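PDB 5IE9: nucleotide pyrophosphohydrolase from Bacillus cereus, which probably hydrolyses nucleoside triphosphates to the monophosphate and pyrophosphate, using divalent metal ions, as other MazG-family enzymes do. Local coordinates for residues 35-40 and 64-69. Residues are numbered along the deposited sequence; the frame is centred on the assembly and turned at random.
With MN (manganese (II) ion), chain G.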
ATOM      1  N   THR C  35      -4.375   0.134   4.286  1.00 57.66           N
ATOM      2  CA  THR C  35      -2.973   0.290   3.924  1.00 58.29           C
ATOM      3  C   THR C  35      -2.128  -0.399   4.984  1.00 59.50           C
ATOM      4  O   THR C  35      -1.175  -1.100   4.640  1.00 60.24           O
ATOM      5  CB  THR C  35      -2.572   1.771   3.747  1.00 60.34           C
ATOM      6  OG1 THR C  35      -3.430   2.381   2.778  1.00 60.80           O
ATOM      7  CG2 THR C  35      -1.126   1.902   3.278  1.00 60.84           C
ATOM      8  N   GLU C  36      -2.512  -0.213   6.251  1.00 60.85           N
ATOM      9  CA  GLU C  36      -1.888  -0.871   7.403  1.00 63.09           C
ATOM     10  C   GLU C  36      -1.949  -2.400   7.321  1.00 62.42           C
ATOM     11  O   GLU C  36      -0.935  -3.073   7.527  1.00 63.71           O
ATOM     12  CB  GLU C  36      -2.511  -0.381   8.715  1.00 65.32           C
ATOM     13  CG  GLU C  36      -1.798  -0.864   9.971  1.00 68.57           C
ATOM     14  CD  GLU C  36      -2.591  -0.643  11.250  1.00 71.67           C
ATOM     15  OE1 GLU C  36      -3.619   0.070  11.220  1.00 70.59           O
ATOM     16  OE2 GLU C  36      -2.172  -1.193  12.297  1.00 75.37           O
ATOM     17  N   GLU C  37      -3.126  -2.940   7.010  1.00 61.08           N
ATOM     18  CA  GLU C  37      -3.283  -4.387   6.927  1.00 61.97           C
ATOM     19  C   GLU C  37      -2.510  -4.999   5.776  1.00 61.31           C
ATOM     20  O   GLU C  37      -1.940  -6.086   5.928  1.00 63.35           O
ATOM     21  CB  GLU C  37      -4.750  -4.811   6.882  1.00 61.56           C
ATOM     22  CG  GLU C  37      -5.434  -4.845   8.242  1.00 64.73           C
ATOM     23  CD  GLU C  37      -4.537  -5.328   9.372  1.00 68.63           C
ATOM     24  OE1 GLU C  37      -4.002  -6.459   9.310  1.00 70.32           O
ATOM     25  OE2 GLU C  37      -4.366  -4.558  10.336  1.00 71.37           O
ATOM     26  N   MET C  38      -2.478  -4.283   4.650  1.00 60.10           N
ATOM     27  CA  MET C  38      -1.774  -4.714   3.446  1.00 59.90           C
ATOM     28  C   MET C  38      -0.271  -4.817   3.694  1.00 59.24           C
ATOM     29  O   MET C  38       0.398  -5.700   3.141  1.00 58.06           O
ATOM     30  CB  MET C  38      -2.062  -3.753   2.298  1.00 62.63           C
ATOM     31  CG  MET C  38      -2.051  -4.386   0.917  1.00 66.16           C
ATOM     32  SD  MET C  38      -3.604  -5.241   0.586  1.00 73.99           S
ATOM     33  CE  MET C  38      -3.214  -6.934   0.973  1.00 72.08           C
ATOM     34  N   GLY C  39       0.234  -3.923   4.550  1.00 58.77           N
ATOM     35  CA  GLY C  39       1.630  -3.906   4.945  1.00 59.20           C
ATOM     36  C   GLY C  39       1.997  -5.146   5.727  1.00 60.70           C
ATOM     37  O   GLY C  39       3.077  -5.717   5.528  1.00 61.28           O
ATOM     38  N   GLU C  40       1.086  -5.566   6.611  1.00 61.17           N
ATOM     39  CA  GLU C  40       1.280  -6.772   7.404  1.00 63.40           C
ATOM     40  C   GLU C  40       1.232  -8.033   6.549  1.00 61.46           C
ATOM     41  O   GLU C  40       1.993  -8.972   6.785  1.00 63.58           O
ATOM     42  CB  GLU C  40       0.303  -6.832   8.569  1.00 66.86           C
ATOM     43  CG  GLU C  40       0.767  -6.052   9.794  1.00 71.34           C
ATOM     44  CD  GLU C  40      -0.150  -6.230  10.991  1.00 76.29           C
ATOM     45  OE1 GLU C  40      -1.389  -6.188  10.823  1.00 76.15           O
ATOM     46  OE2 GLU C  40       0.363  -6.417  12.114  1.00 81.72           O
ATOM     47  N   GLU C  64      -2.275 -16.976   6.119  1.00 91.92           N
ATOM     48  CA  GLU C  64      -3.723 -17.202   6.122  1.00 88.73           C
ATOM     49  C   GLU C  64      -4.447 -16.166   6.988  1.00 86.89           C
ATOM     50  O   GLU C  64      -5.465 -15.612   6.570  1.00 84.69           O
ATOM     51  CB  GLU C  64      -4.034 -18.627   6.598  1.00 92.00           C
ATOM     52  CG  GLU C  64      -5.514 -18.992   6.669  1.00 93.02           C
ATOM     53  CD  GLU C  64      -5.778 -20.309   7.385  1.00 98.24           C
ATOM     54  OE1 GLU C  64      -5.163 -20.570   8.446  1.00100.63           O
ATOM     55  OE2 GLU C  64      -6.621 -21.087   6.892  1.00100.31           O
ATOM     56  N   GLU C  65      -3.906 -15.902   8.178  1.00 87.77           N
ATOM     57  CA  GLU C  65      -4.497 -14.944   9.108  1.00 87.30           C
ATOM     58  C   GLU C  65      -4.380 -13.492   8.639  1.00 84.31           C
ATOM     59  O   GLU C  65      -5.280 -12.686   8.897  1.00 84.07           O
ATOM     60  CB  GLU C  65      -3.888 -15.088  10.502  1.00 91.07           C
ATOM     61  CG  GLU C  65      -4.815 -14.608  11.612  1.00 93.34           C
ATOM     62  CD  GLU C  65      -4.097 -14.256  12.901  1.00 95.61           C
ATOM     63  OE1 GLU C  65      -3.168 -14.994  13.301  1.00 98.61           O
ATOM     64  OE2 GLU C  65      -4.481 -13.242  13.524  1.00 95.17           O
ATOM     65  N   GLU C  66      -3.282 -13.154   7.967  1.00 82.51           N
ATOM     66  CA  GLU C  66      -3.099 -11.777   7.497  1.00 80.26           C
ATOM     67  C   GLU C  66      -3.998 -11.450   6.306  1.00 77.04           C
ATOM     68  O   GLU C  66      -4.388 -10.297   6.142  1.00 76.84           O
ATOM     69  CB  GLU C  66      -1.624 -11.415   7.236  1.00 81.06           C
ATOM     70  CG  GLU C  66      -0.715 -11.411   8.471  1.00 85.07           C
ATOM     71  CD  GLU C  66      -1.045 -10.360   9.543  1.00 87.51           C
ATOM     72  OE1 GLU C  66      -1.860  -9.432   9.309  1.00 86.42           O
ATOM     73  OE2 GLU C  66      -0.457 -10.456  10.647  1.00 90.38           O
ATOM     74  N   LEU C  67      -4.339 -12.453   5.498  1.00 74.89           N
ATOM     75  CA  LEU C  67      -5.390 -12.304   4.488  1.00 72.91           C
ATOM     76  C   LEU C  67      -6.750 -12.001   5.130  1.00 73.26           C
ATOM     77  O   LEU C  67      -7.435 -11.062   4.718  1.00 72.89           O
ATOM     78  CB  LEU C  67      -5.482 -13.539   3.586  1.00 72.79           C
ATOM     79  CG  LEU C  67      -4.461 -13.673   2.453  1.00 72.44           C
ATOM     80  CD1 LEU C  67      -4.373 -15.120   2.000  1.00 73.87           C
ATOM     81  CD2 LEU C  67      -4.815 -12.774   1.283  1.00 70.37           C
ATOM     82  N   GLY C  68      -7.118 -12.786   6.150  1.00 74.82           N
ATOM     83  CA  GLY C  68      -8.339 -12.568   6.933  1.00 74.10           C
ATOM     84  C   GLY C  68      -8.425 -11.163   7.508  1.00 73.14           C
ATOM     85  O   GLY C  68      -9.494 -10.536   7.476  1.00 72.60           O
ATOM     86  N   ASP C  69      -7.291 -10.677   8.026  1.00 71.91           N
ATOM     87  CA  ASP C  69      -7.156  -9.307   8.528  1.00 71.45           C
ATOM     88  C   ASP C  69      -7.483  -8.258   7.461  1.00 68.49           C
ATOM     89  O   ASP C  69      -8.218  -7.305   7.730  1.00 67.61           O
ATOM     90  CB  ASP C  69      -5.740  -9.067   9.063  1.00 73.89           C
ATOM     91  CG  ASP C  69      -5.576  -9.426  10.542  1.00 77.80           C
ATOM     92  OD1 ASP C  69      -6.578  -9.675  11.265  1.00 78.91           O
ATOM     93  OD2 ASP C  69      -4.402  -9.438  10.983  1.00 80.29           O
TER
HETATM   94 MN    MN G 201      -2.635  -8.311   7.647  0.50 93.28          MN
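Glu66 OE1 binds the manganese ion at 2.1 Å, and from the facing helix Glu37 also belongs to the metal site, its OE1 at a longer 2.8 Å from the manganese ion. With the Glu66 chain bent at chi2 (-64°), OE1 comes back on the CB side, where the ion sits, while OE2 points away. Glu37 is bent likewise; its OE1 lies against Asp69 CB, while OE2 pairs with Arg33 one helical turn earlier. Helices 27-49 and 62-80 run antiparallel, their local axes 8.9 Å apart at 170°.

No hydrogen bond joins the two segments. Glu40 instead lays its CB against Glu66 OE1 at 3.5 Å, the two carboxylate planes turned 58° apart. Long glutamate chains can carry a carboxylate to the ion between the helices, whereas short Asp69 keeps its own beside Glu37, OD2 3.4 Å from Glu37 OE1: two acceptors whose repulsion the manganese ion probably offsets, although OD2 is not bound to it. Arg43 forms weak, long ion pairs with Glu40 and Glu66. On the reverse side, Met38 packs on Leu34, and Leu67 on Met74, both of the second subunit.

Glu36-Glu37-x-x-Glu40 and Glu66-x-x-Asp69 are the EExxE and ExxD patterns of the all-alpha MazG fold; the spacing of three sets Glu37/Glu40 and Glu66/Asp69 each on one helix face. Their clustered charge is probably stabilised by the metal, consistent with a site for nucleotide pyrophosphate hydrolysis.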